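Local atomic coordinates of universal stress protein (Pseudomonas aeruginosa UCBPP-PA14, PDB entry 7MQ5), a protein that is of unknown function but belongs to the universal stress protein family, whose members are generally linked to stress responses and in many cases bind ATP. Residues Q79-E84 with I93-F98; W113-L116 with P122-M125; G135-A140 with D163-A168. One frame throughout, in Å; residues are numbered along the deposited sequence.

The three contacts each press a helix against the same mixed sheet. Contacts 1 and 2 are neighbours, their centres 7 Å apart: strands 92-96 and 123-126 lie side by side, with Ile93 O to Leu124 N at 2.8 Å as a probable hydrogen bond, and the two helices meet where Ile81 CG2 packs on Leu115 CD1. Contact 3 belongs to the other half of the sheet, beyond strands 270-274 and 240-244; its centre is about 22 Å from that of contact 1 and about 19 Å from that of contact 2, and it touches neither. Contacts 1 and 3 fall on opposite sides of the chain's centre. No ligand site is identified at any of them.

Contact 1 (Q79-E84 with I93-F98); sequences QTIIAE and IIKQHF
Ile81 places CG2 and CD1 against the side chains that strand 92-96 turns toward helix 77-88. Its CG2 methyl meets CG2 of Ile93 at 3.8 Å and comes within 4.1 Å of Ile93 CD1, so it rests against both methyls of that isoleucine, the two side chains crossing obliquely. Ile81 CD1 lies 4.0 Å from Lys95 CD, these two side chains crossing at about a right angle. This division follows from the Ile81 first torsion of -63°, which sets CG2 opposite the backbone N and leaves CG1 beside it. The helix covers a parallel part of the sheet with strands in the order 67-72, 37-43, 9-13, 92-96, 123-126, as in Rossmann-like alpha/beta folds; Ile81 also reaches Leu11 and Val13 of strand 9-13 and Leu115 of helix 110-118. Lys95 thus lends its aliphatic middle to the apolar layer while its tail bends at the last torsion, -64°. There NZ donates to the backbone O of the next residue, Gln96, at 3.2 Å, from a position tilted 33° out of the carbonyl plane, and forms a salt bridge with Asp112.

Contact 2 (W113-L116 with P122-M125); sequences WKLL and PVLM
Leu116 and Val123 bury the most surface here, and CD2 of Leu116 makes the closest approach. It sits 3.6 Å from Val123 CG1 and 3.7 Å from Val123 CB, close against the branch point of the valine, with the two side chains slanting across each other. The same CD2 lies 3.9 Å from CG of Met125, two residues further along strand 123-126, and so may bridge two residues on one face of the strand. The other methyl of Leu116 has a different neighbour: with the second torsion at 175°, CD1 continues the chain away from CA while CD2 branches off toward the strand, and CD1 comes to rest 3.9 Å above one face of the Trp113 ring, toward its rim.

Val123 answers with CG1, which its first torsion of 178° places opposite the backbone N. Leu115 approaches the same methyl more loosely, its CD2 standing 4.5 Å from Val123 CG1. Met125, present as selenomethionine, offers its CG; it was modelled in two conformers, and its part of the contact holds for one of them and is less certain than the rest. No hydrogen bond links the two segments, and all four residues that touch are buried.

The contact closes the beta-alpha-beta unit made by strand 92-96, helix 110-118 and strand 123-126, the helix being packed back onto the strand it leads into. Around it, Leu115 also touches Ile82 of helix 77-88 and Lys95 of strand 92-96. Leu116 touches Val273 of strand 270-274, the neighbour of strand 123-126 on its other edge, which pairs antiparallel with it where the two halves of the sheet meet.

Contact 3 (G135-A140 with D163-A168); sequences GKILAA and DIAGLA
Ile137 and Ile164 meet at about a right angle, the first reaching out from strand 136-141 and the second from the C-terminal part of helix 148-167. The two elements open a beta-alpha-beta unit that continues into strand 171-178, within the part of the chain that belongs to the universal stress protein family. CD1 of Ile137 touches CG2 of Ile164 at 3.8 Å, and the same Ile164 methyl is 4.1 Å from Ile137 CG1; it therefore faces the outer half of the strand isoleucine. Ile164 presents this branch because its first torsion of -72° turns CG2 away from the backbone N.

The strand isoleucine is itself folded. A second torsion of -55° bends CD1 back beside CA instead of extending the chain, and with CD1 so placed, CG1 of Ile137 lies against Ala165, 3.9 Å from its CA and 4.0 Å from its CB. The small alanine is consistent with the close approach of the helix, the CA atoms of Ile137 and Ala165 being 6.1 Å apart. No hydrogen bond crosses between strand and helix: the contact is wholly apolar, and its three touching residues are buried.

Further along the same pair of elements, Ala139 packs on Ile157, Ile158 and Ala161 of the helix, while the backbone of Ile137 is hydrogen-bonded to Thr171 and His173 of the next strand. Within the helix, on the turn that carries Ile164 and Ala165, Leu167 N donates to Asp163 O at 3.0 Å.

Contact 1 (Q79-E84 with I93-F98)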
ATOM      1  N   GLN A  79      -0.398 -14.070  10.728  1.00 13.71           N
ATOM      2  CA  GLN A  79      -1.613 -14.235  11.567  1.00 13.47           C
ATOM      3  C   GLN A  79      -1.520 -13.352  12.814  1.00 12.59           C
ATOM      4  O   GLN A  79      -2.558 -12.805  13.241  1.00 12.84           O
ATOM      5  CB  GLN A  79      -1.815 -15.704  11.911  1.00 15.83           C
ATOM      6  CG  GLN A  79      -2.359 -16.487  10.728  1.00 19.44           C
ATOM      7  CD  GLN A  79      -2.399 -17.961  11.007  1.00 23.24           C
ATOM      8  OE1 GLN A  79      -3.465 -18.540  11.193  1.00 31.27           O
ATOM      9  NE2 GLN A  79      -1.225 -18.562  11.095  1.00 22.93           N
ATOM     10  N   THR A  80      -0.321 -13.209  13.375  1.00 12.15           N
ATOM     11  CA  THR A  80      -0.143 -12.350  14.574  1.00 11.75           C
ATOM     12  C   THR A  80      -0.462 -10.895  14.203  1.00 10.53           C
ATOM     13  O   THR A  80      -1.183 -10.202  14.949  1.00 11.39           O
ATOM     14  CB  THR A  80       1.275 -12.486  15.131  1.00 12.46           C
ATOM     15  OG1 THR A  80       1.517 -13.848  15.476  1.00 13.73           O
ATOM     16  CG2 THR A  80       1.489 -11.614  16.340  1.00 12.74           C
ATOM     17  N   ILE A  81       0.037 -10.463  13.050  1.00 11.03           N
ATOM     18  CA  ILE A  81      -0.222  -9.077  12.578  1.00 10.96           C
ATOM     19  C   ILE A  81      -1.723  -8.863  12.347  1.00 10.99           C
ATOM     20  O   ILE A  81      -2.265  -7.845  12.817  1.00 10.78           O
ATOM     21  CB  ILE A  81       0.591  -8.807  11.302  1.00 10.59           C
ATOM     22  CG1 ILE A  81       2.088  -8.891  11.599  1.00 11.58           C
ATOM     23  CG2 ILE A  81       0.210  -7.469  10.700  1.00 10.45           C
ATOM     24  CD1 ILE A  81       2.963  -8.930  10.381  1.00 11.96           C
ATOM     25  N   ILE A  82      -2.381  -9.768  11.618  1.00 11.34           N
ATOM     26  CA  ILE A  82      -3.833  -9.559  11.344  1.00 11.93           C
ATOM     27  C   ILE A  82      -4.632  -9.637  12.654  1.00 11.93           C
ATOM     28  O   ILE A  82      -5.551  -8.816  12.829  1.00 12.55           O
ATOM     29  CB  ILE A  82      -4.316 -10.531  10.255  1.00 12.73           C
ATOM     30  CG1 ILE A  82      -3.664 -10.174   8.916  1.00 14.00           C
ATOM     31  CG2 ILE A  82      -5.835 -10.551  10.166  1.00 14.11           C
ATOM     32  CD1 ILE A  82      -3.848 -11.202   7.834  1.00 16.46           C
ATOM     33  N   ALA A  83      -4.281 -10.544  13.567  1.00 11.96           N
ATOM     34  CA  ALA A  83      -5.028 -10.600  14.846  1.00 12.98           C
ATOM     35  C   ALA A  83      -4.877  -9.265  15.587  1.00 12.04           C
ATOM     36  O   ALA A  83      -5.848  -8.817  16.234  1.00 12.97           O
ATOM     37  CB  ALA A  83      -4.565 -11.758  15.695  1.00 13.44           C
ATOM     38  N   GLU A  84      -3.694  -8.659  15.527  1.00 11.80           N
ATOM     39  CA  GLU A  84      -3.491  -7.368  16.231  1.00 11.31           C
ATOM     40  C   GLU A  84      -4.300  -6.263  15.542  1.00 10.97           C
ATOM     41  O   GLU A  84      -4.870  -5.397  16.233  1.00 12.15           O
ATOM     42  CB  GLU A  84      -2.008  -7.012  16.296  1.00 11.62           C
ATOM     43  CG  GLU A  84      -1.700  -6.042  17.413  1.00 11.98           C
ATOM     44  CD  GLU A  84      -1.739  -6.662  18.803  1.00 12.86           C
ATOM     45  OE1 GLU A  84      -1.979  -7.904  18.929  1.00 14.45           O
ATOM     46  OE2 GLU A  84      -1.495  -5.911  19.759  1.00 13.16           O
ATOM     47  N   ILE A  93      -1.871  -1.165   7.954  1.00  8.28           N
ATOM     48  CA  ILE A  93      -0.714  -1.932   8.480  1.00  8.39           C
ATOM     49  C   ILE A  93       0.524  -1.443   7.731  1.00  8.38           C
ATOM     50  O   ILE A  93       0.476  -1.401   6.493  1.00  9.11           O
ATOM     51  CB  ILE A  93      -0.917  -3.440   8.280  1.00  9.03           C
ATOM     52  CG1 ILE A  93      -2.144  -3.946   9.036  1.00  9.99           C
ATOM     53  CG2 ILE A  93       0.339  -4.209   8.657  1.00 10.16           C
ATOM     54  CD1 ILE A  93      -2.586  -5.339   8.648  1.00  9.94           C
ATOM     55  N   ILE A  94       1.582  -1.106   8.458  1.00  8.26           N
ATOM     56  CA  ILE A  94       2.877  -0.733   7.839  1.00  8.30           C
ATOM     57  C   ILE A  94       3.895  -1.798   8.241  1.00  8.51           C
ATOM     58  O   ILE A  94       4.092  -2.048   9.452  1.00  9.46           O
ATOM     59  CB  ILE A  94       3.353   0.667   8.236  1.00  9.24           C
ATOM     60  CG1 ILE A  94       2.278   1.725   7.971  1.00  9.36           C
ATOM     61  CG2 ILE A  94       4.669   0.982   7.531  1.00  9.86           C
ATOM     62  CD1 ILE A  94       2.711   3.128   8.342  1.00 10.76           C
ATOM     63  N   LYS A  95       4.520  -2.408   7.233  1.00  8.93           N
ATOM     64  CA  LYS A  95       5.558  -3.423   7.491  1.00  9.94           C
ATOM     65  C   LYS A  95       6.705  -3.224   6.502  1.00 10.11           C
ATOM     66  O   LYS A  95       6.449  -3.013   5.299  1.00 11.20           O
ATOM     67  CB  LYS A  95       4.985  -4.831   7.360  1.00 12.23           C
ATOM     68  CG  LYS A  95       6.018  -5.891   7.685  1.00 14.31           C
ATOM     69  CD  LYS A  95       5.530  -7.311   7.706  1.00 17.87           C
ATOM     70  CE  LYS A  95       6.673  -8.283   7.958  1.00 20.64           C
ATOM     71  NZ  LYS A  95       7.678  -8.272   6.859  1.00 23.37           N
ATOM     72  N   GLN A  96       7.928  -3.335   6.993  1.00 10.81           N
ATOM     73  CA  GLN A  96       9.097  -3.240   6.101  1.00 10.95           C
ATOM     74  C   GLN A  96       9.391  -4.601   5.472  1.00 11.49           C
ATOM     75  O   GLN A  96       9.339  -5.642   6.153  1.00 12.60           O
ATOM     76  CB  GLN A  96      10.312  -2.725   6.870  1.00 12.73           C
ATOM     77  CG  GLN A  96      11.562  -2.649   6.009  1.00 13.15           C
ATOM     78  CD  GLN A  96      12.684  -1.833   6.605  1.00 14.54           C
ATOM     79  OE1 GLN A  96      12.625  -1.343   7.738  1.00 15.15           O
ATOM     80  NE2 GLN A  96      13.738  -1.689   5.825  1.00 17.17           N
ATOM     81  N   HIS A  97       9.715  -4.560   4.191  1.00 11.19           N
ATOM     82  CA  HIS A  97      10.128  -5.747   3.418  1.00 12.42           C
ATOM     83  C   HIS A  97      11.596  -6.062   3.680  1.00 13.42           C
ATOM     84  O   HIS A  97      12.437  -5.152   3.546  1.00 14.35           O
ATOM     85  CB  HIS A  97       9.919  -5.466   1.934  1.00 13.11           C
ATOM     86  CG  HIS A  97      10.558  -6.463   1.039  1.00 14.01           C
ATOM     87  ND1 HIS A  97      11.502  -6.104   0.103  1.00 15.84           N
ATOM     88  CD2 HIS A  97      10.384  -7.793   0.934  1.00 15.75           C
ATOM     89  CE1 HIS A  97      11.885  -7.181  -0.554  1.00 15.14           C
ATOM     90  NE2 HIS A  97      11.207  -8.235  -0.065  1.00 17.42           N
ATOM     91  N   PHE A  98      11.863  -7.310   4.066  1.00 15.39           N
ATOM     92  CA  PHE A  98      13.242  -7.837   4.241  1.00 16.96           C
ATOM     93  C   PHE A  98      13.353  -9.084   3.366  1.00 18.79           C
ATOM     94  O   PHE A  98      12.760 -10.110   3.678  1.00 22.27           O
ATOM     95  CB  PHE A  98      13.557  -8.115   5.714  1.00 19.18           C
ATOM     96  CG  PHE A  98      13.573  -6.889   6.588  1.00 18.36           C
ATOM     97  CD1 PHE A  98      14.663  -6.035   6.599  1.00 19.02           C
ATOM     98  CD2 PHE A  98      12.494  -6.582   7.399  1.00 17.54           C
ATOM     99  CE1 PHE A  98      14.668  -4.892   7.383  1.00 20.58           C
ATOM    100  CE2 PHE A  98      12.504  -5.448   8.195  1.00 19.07           C
ATOM    101  CZ  PHE A  98      13.587  -4.601   8.180  1.00 20.61           C
TER

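Contact 2 (W113-L116 with P122-M125)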
ATOM      1  N   TRP A 113       3.450 -12.351   1.529  1.00 12.23           N
ATOM      2  CA  TRP A 113       2.342 -12.601   0.578  1.00 12.71           C
ATOM      3  C   TRP A 113       1.072 -13.013   1.328  1.00 12.39           C
ATOM      4  O   TRP A 113      -0.017 -12.573   0.924  1.00 13.31           O
ATOM      5  CB  TRP A 113       2.763 -13.603  -0.498  1.00 14.40           C
ATOM      6  CG  TRP A 113       3.402 -12.914  -1.664  1.00 17.37           C
ATOM      7  CD1 TRP A 113       4.693 -12.969  -2.104  1.00 20.12           C
ATOM      8  CD2 TRP A 113       2.745 -11.932  -2.480  1.00 17.57           C
ATOM      9  NE1 TRP A 113       4.848 -12.143  -3.191  1.00 19.72           N
ATOM     10  CE2 TRP A 113       3.684 -11.461  -3.412  1.00 19.83           C
ATOM     11  CE3 TRP A 113       1.457 -11.391  -2.475  1.00 18.39           C
ATOM     12  CZ2 TRP A 113       3.343 -10.527  -4.390  1.00 18.16           C
ATOM     13  CZ3 TRP A 113       1.131 -10.437  -3.410  1.00 19.81           C
ATOM     14  CH2 TRP A 113       2.063 -10.021  -4.357  1.00 20.35           C
ATOM     15  N   LYS A 114       1.189 -13.812   2.386  1.00 13.15           N
ATOM     16  CA  LYS A 114      -0.021 -14.219   3.143  1.00 13.41           C
ATOM     17  C   LYS A 114      -0.604 -12.989   3.851  1.00 12.81           C
ATOM     18  O   LYS A 114      -1.830 -12.864   3.905  1.00 13.23           O
ATOM     19  CB  LYS A 114       0.325 -15.366   4.092  1.00 15.24           C
ATOM     20  CG  LYS A 114       0.584 -16.682   3.369  1.00 18.18           C
ATOM     21  CD  LYS A 114       0.972 -17.830   4.265  1.00 20.96           C
ATOM     22  CE  LYS A 114       1.179 -19.112   3.489  1.00 27.94           C
ATOM     23  NZ  LYS A 114       1.653 -20.199   4.369  1.00 34.71           N
ATOM     24  N   LEU A 115       0.256 -12.105   4.349  1.00 12.08           N
ATOM     25  CA  LEU A 115      -0.245 -10.860   4.979  1.00 11.68           C
ATOM     26  C   LEU A 115      -1.028 -10.055   3.934  1.00 11.42           C
ATOM     27  O   LEU A 115      -2.138  -9.575   4.229  1.00 12.11           O
ATOM     28  CB  LEU A 115       0.932 -10.039   5.516  1.00 11.78           C
ATOM     29  CG  LEU A 115       0.567  -8.659   6.051  1.00 11.93           C
ATOM     30  CD1 LEU A 115      -0.408  -8.760   7.205  1.00 12.42           C
ATOM     31  CD2 LEU A 115       1.815  -7.894   6.450  1.00 12.97           C
ATOM     32  N   LEU A 116      -0.444  -9.873   2.755  1.00 11.33           N
ATOM     33  CA  LEU A 116      -1.138  -9.064   1.721  1.00 11.31           C
ATOM     34  C   LEU A 116      -2.438  -9.722   1.259  1.00 11.73           C
ATOM     35  O   LEU A 116      -3.396  -9.010   0.960  1.00 12.71           O
ATOM     36  CB  LEU A 116      -0.209  -8.868   0.528  1.00 11.14           C
ATOM     37  CG  LEU A 116       0.973  -7.943   0.778  1.00 11.95           C
ATOM     38  CD1 LEU A 116       1.895  -7.919  -0.421  1.00 16.04           C
ATOM     39  CD2 LEU A 116       0.510  -6.540   1.129  1.00 14.08           C
ATOM     40  N   PRO A 122      -5.878  -1.604   4.055  1.00  9.99           N
ATOM     41  CA  PRO A 122      -4.685  -1.215   3.312  1.00  9.66           C
ATOM     42  C   PRO A 122      -3.400  -1.689   4.010  1.00  8.47           C
ATOM     43  O   PRO A 122      -3.308  -1.670   5.237  1.00  9.03           O
ATOM     44  CB  PRO A 122      -4.778   0.322   3.300  1.00 10.52           C
ATOM     45  CG  PRO A 122      -6.268   0.597   3.343  1.00 11.41           C
ATOM     46  CD  PRO A 122      -6.803  -0.477   4.257  1.00 11.07           C
ATOM     47  N   VAL A 123      -2.446  -2.138   3.206  1.00  8.37           N
ATOM     48  CA  VAL A 123      -1.111  -2.535   3.716  1.00  8.28           C
ATOM     49  C   VAL A 123      -0.052  -1.728   2.975  1.00  7.87           C
ATOM     50  O   VAL A 123      -0.047  -1.736   1.731  1.00  8.86           O
ATOM     51  CB  VAL A 123      -0.832  -4.034   3.536  1.00  8.67           C
ATOM     52  CG1 VAL A 123       0.564  -4.372   4.034  1.00  9.83           C
ATOM     53  CG2 VAL A 123      -1.874  -4.886   4.245  1.00  9.75           C
ATOM     54  N   LEU A 124       0.804  -1.050   3.731  1.00  7.97           N
ATOM     55  CA  LEU A 124       1.977  -0.352   3.177  1.00  8.34           C
ATOM     56  C   LEU A 124       3.198  -1.229   3.430  1.00  8.08           C
ATOM     57  O   LEU A 124       3.585  -1.437   4.582  1.00  9.59           O
ATOM     58  CB  LEU A 124       2.139   1.002   3.864  1.00  8.66           C
ATOM     59  CG  LEU A 124       3.383   1.792   3.472  1.00  9.96           C
ATOM     60  CD1 LEU A 124       3.392   2.129   1.984  1.00 11.21           C
ATOM     61  CD2 LEU A 124       3.493   3.047   4.316  1.00 11.22           C
HETATM   62  N   MSE A 125       3.744  -1.788   2.352  1.00  8.72           N
HETATM   63  CA  MSE A 125       4.974  -2.556   2.393  0.55  9.97           C
HETATM   64  C   MSE A 125       6.110  -1.605   2.045  1.00  9.68           C
HETATM   65  O   MSE A 125       6.152  -1.103   0.921  1.00 10.83           O
HETATM   66  CB  MSE A 125       4.949  -3.673   1.349  0.55 12.08           C
HETATM   67  CG  MSE A 125       3.907  -4.738   1.587  0.55 13.58           C
HETATM   68 SE   MSE A 125       4.209  -5.751   3.233  0.55 13.84          SE
HETATM   69  CE  MSE A 125       6.068  -6.301   2.903  0.55 17.48           C
TER

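Contact 3 (G135-A140 with D163-A168)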
ATOM      1  N   GLY A 135       9.483  13.521  -2.737  1.00 15.19           N
ATOM      2  CA  GLY A 135       9.618  12.515  -3.809  1.00 15.58           C
ATOM      3  C   GLY A 135       8.454  12.502  -4.785  1.00 13.63           C
ATOM      4  O   GLY A 135       7.701  13.491  -4.869  1.00 14.84           O
ATOM      5  N   LYS A 136       8.321  11.399  -5.511  1.00 13.17           N
ATOM      6  CA  LYS A 136       7.226  11.209  -6.493  1.00 12.06           C
ATOM      7  C   LYS A 136       6.364  10.023  -6.061  1.00 11.17           C
ATOM      8  O   LYS A 136       6.907   8.949  -5.736  1.00 11.13           O
ATOM      9  CB  LYS A 136       7.795  11.028  -7.899  1.00 13.96           C
ATOM     10  CG  LYS A 136       8.570  12.244  -8.388  1.00 16.77           C
ATOM     11  CD  LYS A 136       8.978  12.169  -9.834  1.00 20.80           C
ATOM     12  CE  LYS A 136       9.789  13.374 -10.266  1.00 28.10           C
ATOM     13  NZ  LYS A 136      10.309  13.228 -11.644  1.00 36.55           N
ATOM     14  N   ILE A 137       5.058  10.239  -6.054  1.00 10.87           N
ATOM     15  CA  ILE A 137       4.042   9.220  -5.684  1.00 10.70           C
ATOM     16  C   ILE A 137       3.361   8.777  -6.978  1.00 10.82           C
ATOM     17  O   ILE A 137       2.883   9.646  -7.717  1.00 12.81           O
ATOM     18  CB  ILE A 137       3.018   9.815  -4.698  1.00 10.83           C
ATOM     19  CG1 ILE A 137       3.686  10.616  -3.573  1.00 12.15           C
ATOM     20  CG2 ILE A 137       2.078   8.727  -4.179  1.00 10.98           C
ATOM     21  CD1 ILE A 137       4.727   9.859  -2.781  1.00 12.57           C
ATOM     22  N   LEU A 138       3.310   7.471  -7.211  1.00  9.68           N
ATOM     23  CA  LEU A 138       2.720   6.929  -8.449  1.00  9.75           C
ATOM     24  C   LEU A 138       1.448   6.148  -8.126  1.00  9.28           C
ATOM     25  O   LEU A 138       1.499   5.252  -7.296  1.00 10.93           O
ATOM     26  CB  LEU A 138       3.737   6.020  -9.141  1.00 10.30           C
ATOM     27  CG  LEU A 138       3.261   5.383 -10.442  1.00 10.66           C
ATOM     28  CD1 LEU A 138       2.924   6.436 -11.495  1.00 11.26           C
ATOM     29  CD2 LEU A 138       4.321   4.422 -10.939  1.00 12.25           C
ATOM     30  N   ALA A 139       0.346   6.503  -8.774  1.00 10.27           N
ATOM     31  CA  ALA A 139      -0.929   5.760  -8.655  1.00 10.28           C
ATOM     32  C   ALA A 139      -1.106   4.909  -9.914  1.00 10.50           C
ATOM     33  O   ALA A 139      -0.954   5.454 -11.016  1.00 11.99           O
ATOM     34  CB  ALA A 139      -2.076   6.724  -8.488  1.00 11.37           C
ATOM     35  N   ALA A 140      -1.452   3.630  -9.767  1.00  9.93           N
ATOM     36  CA  ALA A 140      -1.674   2.733 -10.920  1.00 11.59           C
ATOM     37  C   ALA A 140      -3.175   2.484 -11.093  1.00 12.14           C
ATOM     38  O   ALA A 140      -3.814   1.979 -10.167  1.00 13.36           O
ATOM     39  CB  ALA A 140      -0.929   1.434 -10.732  1.00 13.05           C
ATOM     40  N   ASP A 163      -3.452  11.986  -0.891  0.70 12.02           N
ATOM     41  CA  ASP A 163      -3.197  12.350   0.529  0.70 13.79           C
ATOM     42  C   ASP A 163      -1.715  12.144   0.850  0.70 12.64           C
ATOM     43  O   ASP A 163      -1.135  12.952   1.589  0.70 13.09           O
ATOM     44  CB  ASP A 163      -4.052  11.525   1.479  0.70 16.27           C
ATOM     45  CG  ASP A 163      -5.536  11.787   1.355  0.70 21.23           C
ATOM     46  OD1 ASP A 163      -5.912  12.848   0.806  0.70 25.65           O
ATOM     47  OD2 ASP A 163      -6.303  10.922   1.802  0.70 27.99           O
ATOM     48  N   ILE A 164      -1.113  11.097   0.297  1.00 11.33           N
ATOM     49  CA  ILE A 164       0.329  10.841   0.578  1.00 11.71           C
ATOM     50  C   ILE A 164       1.159  11.969  -0.049  1.00 11.93           C
ATOM     51  O   ILE A 164       2.081  12.478   0.603  1.00 13.09           O
ATOM     52  CB  ILE A 164       0.739   9.447   0.070  1.00 11.61           C
ATOM     53  CG1 ILE A 164       0.136   8.359   0.959  1.00 12.85           C
ATOM     54  CG2 ILE A 164       2.246   9.323  -0.002  1.00 13.21           C
ATOM     55  CD1 ILE A 164       0.262   6.969   0.420  1.00 14.37           C
ATOM     56  N   ALA A 165       0.849  12.347  -1.281  1.00 11.68           N
ATOM     57  CA  ALA A 165       1.613  13.433  -1.932  1.00 12.56           C
ATOM     58  C   ALA A 165       1.519  14.701  -1.077  1.00 13.11           C
ATOM     59  O   ALA A 165       2.530  15.406  -0.936  1.00 14.75           O
ATOM     60  CB  ALA A 165       1.101  13.652  -3.335  1.00 12.59           C
ATOM     61  N   GLY A 166       0.341  14.990  -0.530  1.00 14.11           N
ATOM     62  CA  GLY A 166       0.182  16.211   0.283  1.00 15.68           C
ATOM     63  C   GLY A 166       0.967  16.133   1.578  1.00 15.31           C
ATOM     64  O   GLY A 166       1.695  17.096   1.897  1.00 17.66           O
ATOM     65  N   LEU A 167       0.886  15.008   2.294  1.00 15.04           N
ATOM     66  CA  LEU A 167       1.543  14.956   3.628  1.00 16.44           C
ATOM     67  C   LEU A 167       3.064  14.884   3.466  1.00 15.78           C
ATOM     68  O   LEU A 167       3.776  15.383   4.357  1.00 18.65           O
ATOM     69  CB  LEU A 167       0.972  13.818   4.486  1.00 16.61           C
ATOM     70  CG  LEU A 167       1.278  12.383   4.071  1.00 15.24           C
ATOM     71  CD1 LEU A 167       2.616  11.905   4.636  1.00 16.83           C
ATOM     72  CD2 LEU A 167       0.159  11.465   4.555  1.00 16.23           C
ATOM     73  N   ALA A 168       3.541  14.345   2.346  1.00 14.58           N
ATOM     74  CA  ALA A 168       5.001  14.218   2.115  1.00 15.33           C
ATOM     75  C   ALA A 168       5.562  15.409   1.319  1.00 16.29           C
ATOM     76  O   ALA A 168       6.780  15.410   1.044  1.00 20.49           O
ATOM     77  CB  ALA A 168       5.266  12.925   1.383  1.00 16.14           C
TER